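PDB 4PBQ: putative TRAP PERIPLASMIC SOLUTE BINDING PROTEIN from Haemophilus influenzae, which binds L-gulonate and, as a TRAP solute-binding protein, probably delivers it or a related sugar acid to a membrane transporter for uptake. Local coordinates for residues S151-G163 with I288-A301. Numbering follows the deposited sequence.
Sequences SNKKLEKFDDFKG and IVPSEAFKNDMVNA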
ATOM      1  N   SER A 151      12.865 -12.026  -6.321  1.00  7.62           N
ATOM      2  CA  SER A 151      14.283 -12.240  -6.131  1.00  8.16           C
ATOM      3  C   SER A 151      14.917 -13.004  -7.277  1.00 11.03           C
ATOM      4  O   SER A 151      14.328 -13.946  -7.805  1.00 11.51           O
ATOM      5  CB  SER A 151      14.488 -13.034  -4.834  1.00 12.90           C
ATOM      6  OG  SER A 151      15.857 -13.264  -4.634  1.00 17.30           O
ATOM      7  N   ASN A 152      16.155 -12.647  -7.614  1.00 10.77           N
ATOM      8  CA  ASN A 152      16.957 -13.424  -8.551  1.00 10.11           C
ATOM      9  C   ASN A 152      17.469 -14.697  -7.894  1.00 17.65           C
ATOM     10  O   ASN A 152      17.906 -15.607  -8.575  1.00 22.07           O
ATOM     11  CB  ASN A 152      18.175 -12.645  -9.020  1.00 13.53           C
ATOM     12  CG  ASN A 152      17.817 -11.424  -9.839  1.00 16.73           C
ATOM     13  OD1 ASN A 152      16.807 -11.402 -10.530  1.00 17.20           O
ATOM     14  ND2 ASN A 152      18.657 -10.409  -9.770  1.00 18.58           N
ATOM     15  N   LYS A 153      17.433 -14.714  -6.565  1.00 21.39           N
ATOM     16  CA  LYS A 153      18.006 -15.795  -5.771  1.00 27.87           C
ATOM     17  C   LYS A 153      16.896 -16.586  -5.079  1.00 21.78           C
ATOM     18  O   LYS A 153      16.007 -16.003  -4.491  1.00 17.28           O
ATOM     19  CB  LYS A 153      18.935 -15.207  -4.690  1.00 27.32           C
ATOM     20  CG  LYS A 153      20.213 -14.513  -5.199  1.00 33.16           C
ATOM     21  CD  LYS A 153      20.991 -13.884  -4.030  1.00 42.07           C
ATOM     22  CE  LYS A 153      22.284 -13.184  -4.469  1.00 42.18           C
ATOM     23  NZ  LYS A 153      22.807 -12.239  -3.401  1.00 36.49           N
ATOM     24  N   LYS A 154      16.980 -17.913  -5.100  1.00 19.16           N
ATOM     25  CA  LYS A 154      16.003 -18.724  -4.401  1.00 20.45           C
ATOM     26  C   LYS A 154      16.099 -18.521  -2.877  1.00 20.58           C
ATOM     27  O   LYS A 154      17.187 -18.538  -2.310  1.00 24.27           O
ATOM     28  CB  LYS A 154      16.183 -20.191  -4.785  1.00 28.38           C
ATOM     29  CG  LYS A 154      15.359 -21.161  -3.980  1.00 35.15           C
ATOM     30  CD  LYS A 154      15.641 -22.615  -4.388  1.00 32.72           C
ATOM     31  CE  LYS A 154      14.676 -23.091  -5.453  1.00 44.38           C
ATOM     32  NZ  LYS A 154      14.802 -24.566  -5.694  1.00 56.72           N
ATOM     33  N   LEU A 155      14.956 -18.305  -2.233  1.00 16.62           N
ATOM     34  CA  LEU A 155      14.897 -18.172  -0.784  1.00 21.03           C
ATOM     35  C   LEU A 155      13.883 -19.165  -0.218  1.00 19.40           C
ATOM     36  O   LEU A 155      12.689 -19.062  -0.495  1.00 19.58           O
ATOM     37  CB  LEU A 155      14.497 -16.747  -0.385  1.00 18.47           C
ATOM     38  CG  LEU A 155      15.249 -15.611  -1.088  1.00 18.27           C
ATOM     39  CD1 LEU A 155      14.561 -14.290  -0.786  1.00 20.34           C
ATOM     40  CD2 LEU A 155      16.726 -15.584  -0.653  1.00 16.58           C
ATOM     41  N   GLU A 156      14.340 -20.125   0.586  1.00 18.97           N
ATOM     42  CA  GLU A 156      13.414 -21.116   1.137  1.00 23.96           C
ATOM     43  C   GLU A 156      13.673 -21.421   2.607  1.00 24.02           C
ATOM     44  O   GLU A 156      12.996 -22.258   3.198  1.00 23.59           O
ATOM     45  CB  GLU A 156      13.433 -22.406   0.298  1.00 29.11           C
ATOM     46  CG  GLU A 156      14.782 -23.066   0.189  1.00 32.90           C
ATOM     47  CD  GLU A 156      14.891 -24.020  -1.013  1.00 42.53           C
ATOM     48  OE1 GLU A 156      16.032 -24.344  -1.401  1.00 42.86           O
ATOM     49  OE2 GLU A 156      13.854 -24.446  -1.564  1.00 35.57           O
ATOM     50  N   LYS A 157      14.635 -20.717   3.194  1.00 19.73           N
ATOM     51  CA  LYS A 157      14.887 -20.824   4.621  1.00 20.93           C
ATOM     52  C   LYS A 157      15.536 -19.530   5.089  1.00 16.66           C
ATOM     53  O   LYS A 157      16.073 -18.765   4.290  1.00 17.50           O
ATOM     54  CB  LYS A 157      15.786 -22.030   4.932  1.00 22.73           C
ATOM     55  CG  LYS A 157      17.178 -21.921   4.347  1.00 22.16           C
ATOM     56  CD  LYS A 157      18.015 -23.169   4.604  1.00 27.25           C
ATOM     57  CE  LYS A 157      19.371 -23.077   3.905  1.00 29.02           C
ATOM     58  NZ  LYS A 157      19.272 -23.086   2.398  1.00 29.83           N
ATOM     59  N   PHE A 158      15.486 -19.284   6.384  1.00 19.25           N
ATOM     60  CA  PHE A 158      15.859 -17.987   6.918  1.00 18.17           C
ATOM     61  C   PHE A 158      17.314 -17.666   6.605  1.00 18.20           C
ATOM     62  O   PHE A 158      17.646 -16.514   6.316  1.00 18.32           O
ATOM     63  CB  PHE A 158      15.574 -17.960   8.411  1.00 19.34           C
ATOM     64  CG  PHE A 158      15.679 -16.604   9.031  1.00 17.72           C
ATOM     65  CD1 PHE A 158      14.635 -15.686   8.913  1.00 20.72           C
ATOM     66  CD2 PHE A 158      16.806 -16.239   9.728  1.00 19.80           C
ATOM     67  CE1 PHE A 158      14.726 -14.444   9.510  1.00 17.71           C
ATOM     68  CE2 PHE A 158      16.902 -14.997  10.329  1.00 25.16           C
ATOM     69  CZ  PHE A 158      15.876 -14.103  10.218  1.00 17.53           C
ATOM     70  N   ASP A 159      18.182 -18.671   6.639  1.00 17.33           N
ATOM     71  CA  ASP A 159      19.594 -18.445   6.351  1.00 18.54           C
ATOM     72  C   ASP A 159      19.837 -17.931   4.923  1.00 19.21           C
ATOM     73  O   ASP A 159      20.887 -17.351   4.651  1.00 20.78           O
ATOM     74  CB  ASP A 159      20.437 -19.698   6.630  1.00 22.09           C
ATOM     75  CG  ASP A 159      20.586 -19.978   8.118  1.00 36.50           C
ATOM     76  OD1 ASP A 159      20.492 -19.026   8.918  1.00 37.24           O
ATOM     77  OD2 ASP A 159      20.792 -21.147   8.489  1.00 43.59           O
ATOM     78  N   ASP A 160      18.870 -18.110   4.025  1.00 17.85           N
ATOM     79  CA  ASP A 160      19.065 -17.689   2.645  1.00 17.32           C
ATOM     80  C   ASP A 160      19.035 -16.166   2.512  1.00 21.07           C
ATOM     81  O   ASP A 160      19.519 -15.629   1.533  1.00 16.84           O
ATOM     82  CB  ASP A 160      18.006 -18.304   1.720  1.00 18.85           C
ATOM     83  CG  ASP A 160      18.147 -19.818   1.566  1.00 24.80           C
ATOM     84  OD1 ASP A 160      19.226 -20.366   1.864  1.00 22.56           O
ATOM     85  OD2 ASP A 160      17.164 -20.457   1.119  1.00 20.55           O
ATOM     86  N   PHE A 161      18.475 -15.469   3.496  1.00 14.36           N
ATOM     87  CA  PHE A 161      18.471 -14.003   3.486  1.00 16.35           C
ATOM     88  C   PHE A 161      19.873 -13.389   3.592  1.00 16.64           C
ATOM     89  O   PHE A 161      20.081 -12.238   3.156  1.00 17.17           O
ATOM     90  CB  PHE A 161      17.651 -13.488   4.658  1.00 13.00           C
ATOM     91  CG  PHE A 161      16.169 -13.657   4.498  1.00 13.23           C
ATOM     92  CD1 PHE A 161      15.556 -13.545   3.254  1.00 14.36           C
ATOM     93  CD2 PHE A 161      15.379 -13.926   5.600  1.00 18.58           C
ATOM     94  CE1 PHE A 161      14.189 -13.693   3.132  1.00 15.14           C
ATOM     95  CE2 PHE A 161      14.000 -14.056   5.467  1.00 14.95           C
ATOM     96  CZ  PHE A 161      13.420 -13.941   4.255  1.00 14.24           C
ATOM     97  N   LYS A 162      20.817 -14.105   4.205  1.00 18.92           N
ATOM     98  CA  LYS A 162      22.160 -13.552   4.404  1.00 18.80           C
ATOM     99  C   LYS A 162      22.822 -13.234   3.056  1.00 16.94           C
ATOM    100  O   LYS A 162      22.888 -14.079   2.170  1.00 22.69           O
ATOM    101  CB  LYS A 162      23.019 -14.517   5.233  1.00 21.59           C
ATOM    102  CG  LYS A 162      24.421 -14.016   5.500  1.00 31.87           C
ATOM    103  CD  LYS A 162      25.206 -14.987   6.382  1.00 39.05           C
ATOM    104  CE  LYS A 162      24.842 -14.821   7.852  1.00 49.80           C
ATOM    105  NZ  LYS A 162      25.383 -13.548   8.448  1.00 56.26           N
ATOM    106  N   GLY A 163      23.275 -11.999   2.888  1.00 19.90           N
ATOM    107  CA  GLY A 163      23.870 -11.594   1.628  1.00 18.72           C
ATOM    108  C   GLY A 163      22.843 -11.015   0.648  1.00 16.85           C
ATOM    109  O   GLY A 163      23.218 -10.421  -0.356  1.00 19.70           O
ATOM    110  N   ILE A 288       7.602 -19.747  -4.365  1.00 15.08           N
ATOM    111  CA  ILE A 288       7.964 -20.531  -3.196  1.00 19.97           C
ATOM    112  C   ILE A 288       6.990 -20.192  -2.069  1.00 16.73           C
ATOM    113  O   ILE A 288       6.846 -19.021  -1.687  1.00 19.20           O
ATOM    114  CB  ILE A 288       9.431 -20.233  -2.813  1.00 18.37           C
ATOM    115  CG1 ILE A 288      10.351 -20.756  -3.934  1.00 29.60           C
ATOM    116  CG2 ILE A 288       9.784 -20.842  -1.464  1.00 21.01           C
ATOM    117  CD1 ILE A 288      11.803 -20.343  -3.818  1.00 29.77           C
ATOM    118  N   VAL A 289       6.260 -21.188  -1.584  1.00 15.23           N
ATOM    119  CA  VAL A 289       5.457 -20.984  -0.378  1.00 18.56           C
ATOM    120  C   VAL A 289       6.318 -21.381   0.824  1.00 20.14           C
ATOM    121  O   VAL A 289       6.780 -22.512   0.897  1.00 22.32           O
ATOM    122  CB  VAL A 289       4.176 -21.809  -0.405  1.00 26.75           C
ATOM    123  CG1 VAL A 289       3.329 -21.513   0.833  1.00 26.29           C
ATOM    124  CG2 VAL A 289       3.389 -21.510  -1.686  1.00 27.32           C
ATOM    125  N   PRO A 290       6.571 -20.440   1.752  1.00 17.46           N
ATOM    126  CA  PRO A 290       7.498 -20.771   2.837  1.00 17.10           C
ATOM    127  C   PRO A 290       7.015 -21.953   3.659  1.00 18.02           C
ATOM    128  O   PRO A 290       5.814 -22.112   3.876  1.00 18.60           O
ATOM    129  CB  PRO A 290       7.517 -19.495   3.693  1.00 15.27           C
ATOM    130  CG  PRO A 290       7.176 -18.411   2.741  1.00 22.73           C
ATOM    131  CD  PRO A 290       6.193 -19.012   1.771  1.00 17.06           C
ATOM    132  N   SER A 291       7.956 -22.763   4.111  1.00 17.21           N
ATOM    133  CA  SER A 291       7.645 -23.851   5.018  1.00 18.34           C
ATOM    134  C   SER A 291       7.169 -23.299   6.360  1.00 20.16           C
ATOM    135  O   SER A 291       7.350 -22.124   6.661  1.00 20.16           O
ATOM    136  CB  SER A 291       8.896 -24.688   5.250  1.00 21.85           C
ATOM    137  OG  SER A 291       9.910 -23.900   5.853  1.00 19.38           O
ATOM    138  N   GLU A 292       6.601 -24.155   7.197  1.00 22.41           N
ATOM    139  CA  GLU A 292       6.198 -23.715   8.519  1.00 26.79           C
ATOM    140  C   GLU A 292       7.393 -23.145   9.279  1.00 22.50           C
ATOM    141  O   GLU A 292       7.258 -22.155   9.977  1.00 20.72           O
ATOM    142  CB  GLU A 292       5.584 -24.863   9.332  1.00 33.88           C
ATOM    143  CG  GLU A 292       5.150 -24.421  10.733  1.00 39.60           C
ATOM    144  CD  GLU A 292       5.003 -25.569  11.730  1.00 52.21           C
ATOM    145  OE1 GLU A 292       5.060 -26.750  11.318  1.00 58.08           O
ATOM    146  OE2 GLU A 292       4.833 -25.278  12.939  1.00 56.89           O
ATOM    147  N   ALA A 293       8.550 -23.796   9.164  1.00 20.54           N
ATOM    148  CA  ALA A 293       9.761 -23.345   9.859  1.00 22.03           C
ATOM    149  C   ALA A 293      10.284 -21.986   9.360  1.00 22.08           C
ATOM    150  O   ALA A 293      10.694 -21.128  10.152  1.00 18.01           O
ATOM    151  CB  ALA A 293      10.853 -24.408   9.756  1.00 26.38           C
ATOM    152  N   PHE A 294      10.280 -21.805   8.045  1.00 18.95           N
ATOM    153  CA  PHE A 294      10.724 -20.546   7.440  1.00 22.62           C
ATOM    154  C   PHE A 294       9.776 -19.428   7.886  1.00 18.99           C
ATOM    155  O   PHE A 294      10.198 -18.332   8.287  1.00 18.26           O
ATOM    156  CB  PHE A 294      10.731 -20.711   5.917  1.00 19.00           C
ATOM    157  CG  PHE A 294      11.351 -19.553   5.152  1.00 18.20           C
ATOM    158  CD1 PHE A 294      12.024 -18.529   5.793  1.00 16.74           C
ATOM    159  CD2 PHE A 294      11.233 -19.505   3.767  1.00 19.65           C
ATOM    160  CE1 PHE A 294      12.568 -17.481   5.053  1.00 18.80           C
ATOM    161  CE2 PHE A 294      11.767 -18.461   3.025  1.00 14.78           C
ATOM    162  CZ  PHE A 294      12.445 -17.462   3.662  1.00 18.41           C
ATOM    163  N   LYS A 295       8.484 -19.720   7.806  1.00 21.02           N
ATOM    164  CA  LYS A 295       7.438 -18.842   8.310  1.00 18.74           C
ATOM    165  C   LYS A 295       7.650 -18.431   9.767  1.00 17.23           C
ATOM    166  O   LYS A 295       7.606 -17.261  10.121  1.00 15.06           O
ATOM    167  CB  LYS A 295       6.113 -19.580   8.240  1.00 26.14           C
ATOM    168  CG  LYS A 295       4.949 -18.772   7.814  1.00 34.97           C
ATOM    169  CD  LYS A 295       4.399 -19.309   6.491  1.00 44.20           C
ATOM    170  CE  LYS A 295       2.929 -19.679   6.584  1.00 45.62           C
ATOM    171  NZ  LYS A 295       2.700 -21.125   6.827  1.00 45.48           N
ATOM    172  N   ASN A 296       7.826 -19.415  10.635  1.00 17.27           N
ATOM    173  CA  ASN A 296       7.986 -19.128  12.034  1.00 18.03           C
ATOM    174  C   ASN A 296       9.252 -18.332  12.303  1.00 18.09           C
ATOM    175  O   ASN A 296       9.260 -17.452  13.146  1.00 17.98           O
ATOM    176  CB  ASN A 296       8.026 -20.425  12.825  1.00 20.46           C
ATOM    177  CG  ASN A 296       6.689 -21.119  12.861  1.00 30.11           C
ATOM    178  OD1 ASN A 296       5.648 -20.494  12.670  1.00 34.66           O
ATOM    179  ND2 ASN A 296       6.706 -22.422  13.128  1.00 37.15           N
ATOM    180  N   ASP A 297      10.328 -18.649  11.595  1.00 15.94           N
ATOM    181  CA  ASP A 297      11.560 -17.904  11.771  1.00 15.76           C
ATOM    182  C   ASP A 297      11.366 -16.434  11.388  1.00 15.89           C
ATOM    183  O   ASP A 297      11.909 -15.557  12.051  1.00 15.52           O
ATOM    184  CB  ASP A 297      12.680 -18.499  10.932  1.00 17.97           C
ATOM    185  CG  ASP A 297      13.276 -19.755  11.533  1.00 22.00           C
ATOM    186  OD1 ASP A 297      13.016 -20.072  12.716  1.00 20.13           O
ATOM    187  OD2 ASP A 297      14.027 -20.419  10.801  1.00 22.56           O
HETATM  188  N   MSE A 298      10.621 -16.165  10.318  1.00 17.87           N
HETATM  189  CA  MSE A 298      10.376 -14.777   9.897  1.00 13.23           C
HETATM  190  C   MSE A 298       9.513 -14.040  10.936  1.00 14.17           C
HETATM  191  O   MSE A 298       9.773 -12.866  11.283  1.00 13.18           O
HETATM  192  CB  MSE A 298       9.709 -14.747   8.521  1.00 13.30           C
HETATM  193  CG  MSE A 298      10.647 -15.094   7.377  1.00 14.76           C
HETATM  194 SE   MSE A 298       9.842 -14.692   5.642  0.99 15.18          SE
HETATM  195  CE  MSE A 298       8.873 -16.331   5.355  1.00 18.48           C
ATOM    196  N   VAL A 299       8.483 -14.724  11.422  1.00 13.13           N
ATOM    197  CA  VAL A 299       7.616 -14.138  12.413  1.00 13.02           C
ATOM    198  C   VAL A 299       8.397 -13.826  13.679  1.00 14.78           C
ATOM    199  O   VAL A 299       8.315 -12.723  14.216  1.00 13.86           O
ATOM    200  CB  VAL A 299       6.405 -15.028  12.705  1.00 17.54           C
ATOM    201  CG1 VAL A 299       5.616 -14.473  13.876  1.00 15.60           C
ATOM    202  CG2 VAL A 299       5.519 -15.113  11.455  1.00 13.81           C
ATOM    203  N   ASN A 300       9.177 -14.789  14.156  1.00 14.80           N
ATOM    204  CA  ASN A 300       9.934 -14.578  15.375  1.00 14.70           C
ATOM    205  C   ASN A 300      10.925 -13.433  15.206  1.00 16.34           C
ATOM    206  O   ASN A 300      11.101 -12.612  16.114  1.00 16.21           O
ATOM    207  CB  ASN A 300      10.650 -15.869  15.780  1.00 17.37           C
ATOM    208  CG  ASN A 300       9.697 -16.909  16.323  1.00 22.03           C
ATOM    209  OD1 ASN A 300       8.594 -16.579  16.758  1.00 21.69           O
ATOM    210  ND2 ASN A 300      10.114 -18.173  16.307  1.00 21.45           N
ATOM    211  N   ALA A 301      11.561 -13.373  14.039  1.00 14.01           N
ATOM    212  CA  ALA A 301      12.563 -12.337  13.771  1.00 13.76           C
ATOM    213  C   ALA A 301      11.932 -10.933  13.763  1.00 14.08           C
ATOM    214  O   ALA A 301      12.598  -9.951  14.065  1.00 13.08           O
ATOM    215  CB  ALA A 301      13.256 -12.605  12.433  1.00 13.62           C
TER
HETATM  216  O   HOH W   1      10.435 -22.571   2.508  1.00 21.44           O
HETATM  217  O   HOH W   2      12.648 -24.282   5.389  1.00 40.60           O
HETATM  218  O   HOH W   3      14.019 -21.078   8.078  1.00 21.44           O
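F294 swings CG away from its own backbone N (chi1 -172°), which carries the ring off helix 292-312 and onto the bend at E156-F158; F158 does likewise and lays its ring along the side of the same helix. The F294 ring is clamped between two unlike surfaces. Over one face lies the backbone of K157, its N 3.6 Å above the ring plane and set toward the rim; on the opposite face the CE methyl of selenomethionine M298 sits over the ring centre. F161 meets the ring at its edge, its CZ 3.7 Å from F294 CZ, the two planes inclined at 52°. The selenium of M298 meets F161 at the ring edge, a Met-aromatic contact. Further along the helix, F158 passes D297 and reaches A301, CZ to CB 3.7 Å.

Polar links between the segments run through water. E156 O accepts from two waters, one bound to S291 N at 3.0 Å and the other to S291 OG, while a third takes the F158 N-H and donates to D297 OD2 at 2.8 Å. S291 also N-caps the helix, its OG receiving F294 N. The bend itself is pinned by D160, whose OD2 accepts a nearly straight bond from E156 N (173°) and whose OD1 forms a salt bridge with K157 NZ. L155 O, buried against I288 CG2, has no polar partner.

At the periphery of the solute-binding fold, apart from the L-gulonate pocket residues, the contact fastens the loop between strands 136-151 and 165-168 to the start of helix 292-312, with L155 and F161 resting on I149 of strand 136-151 and I288 on Y223 of strand 223-225.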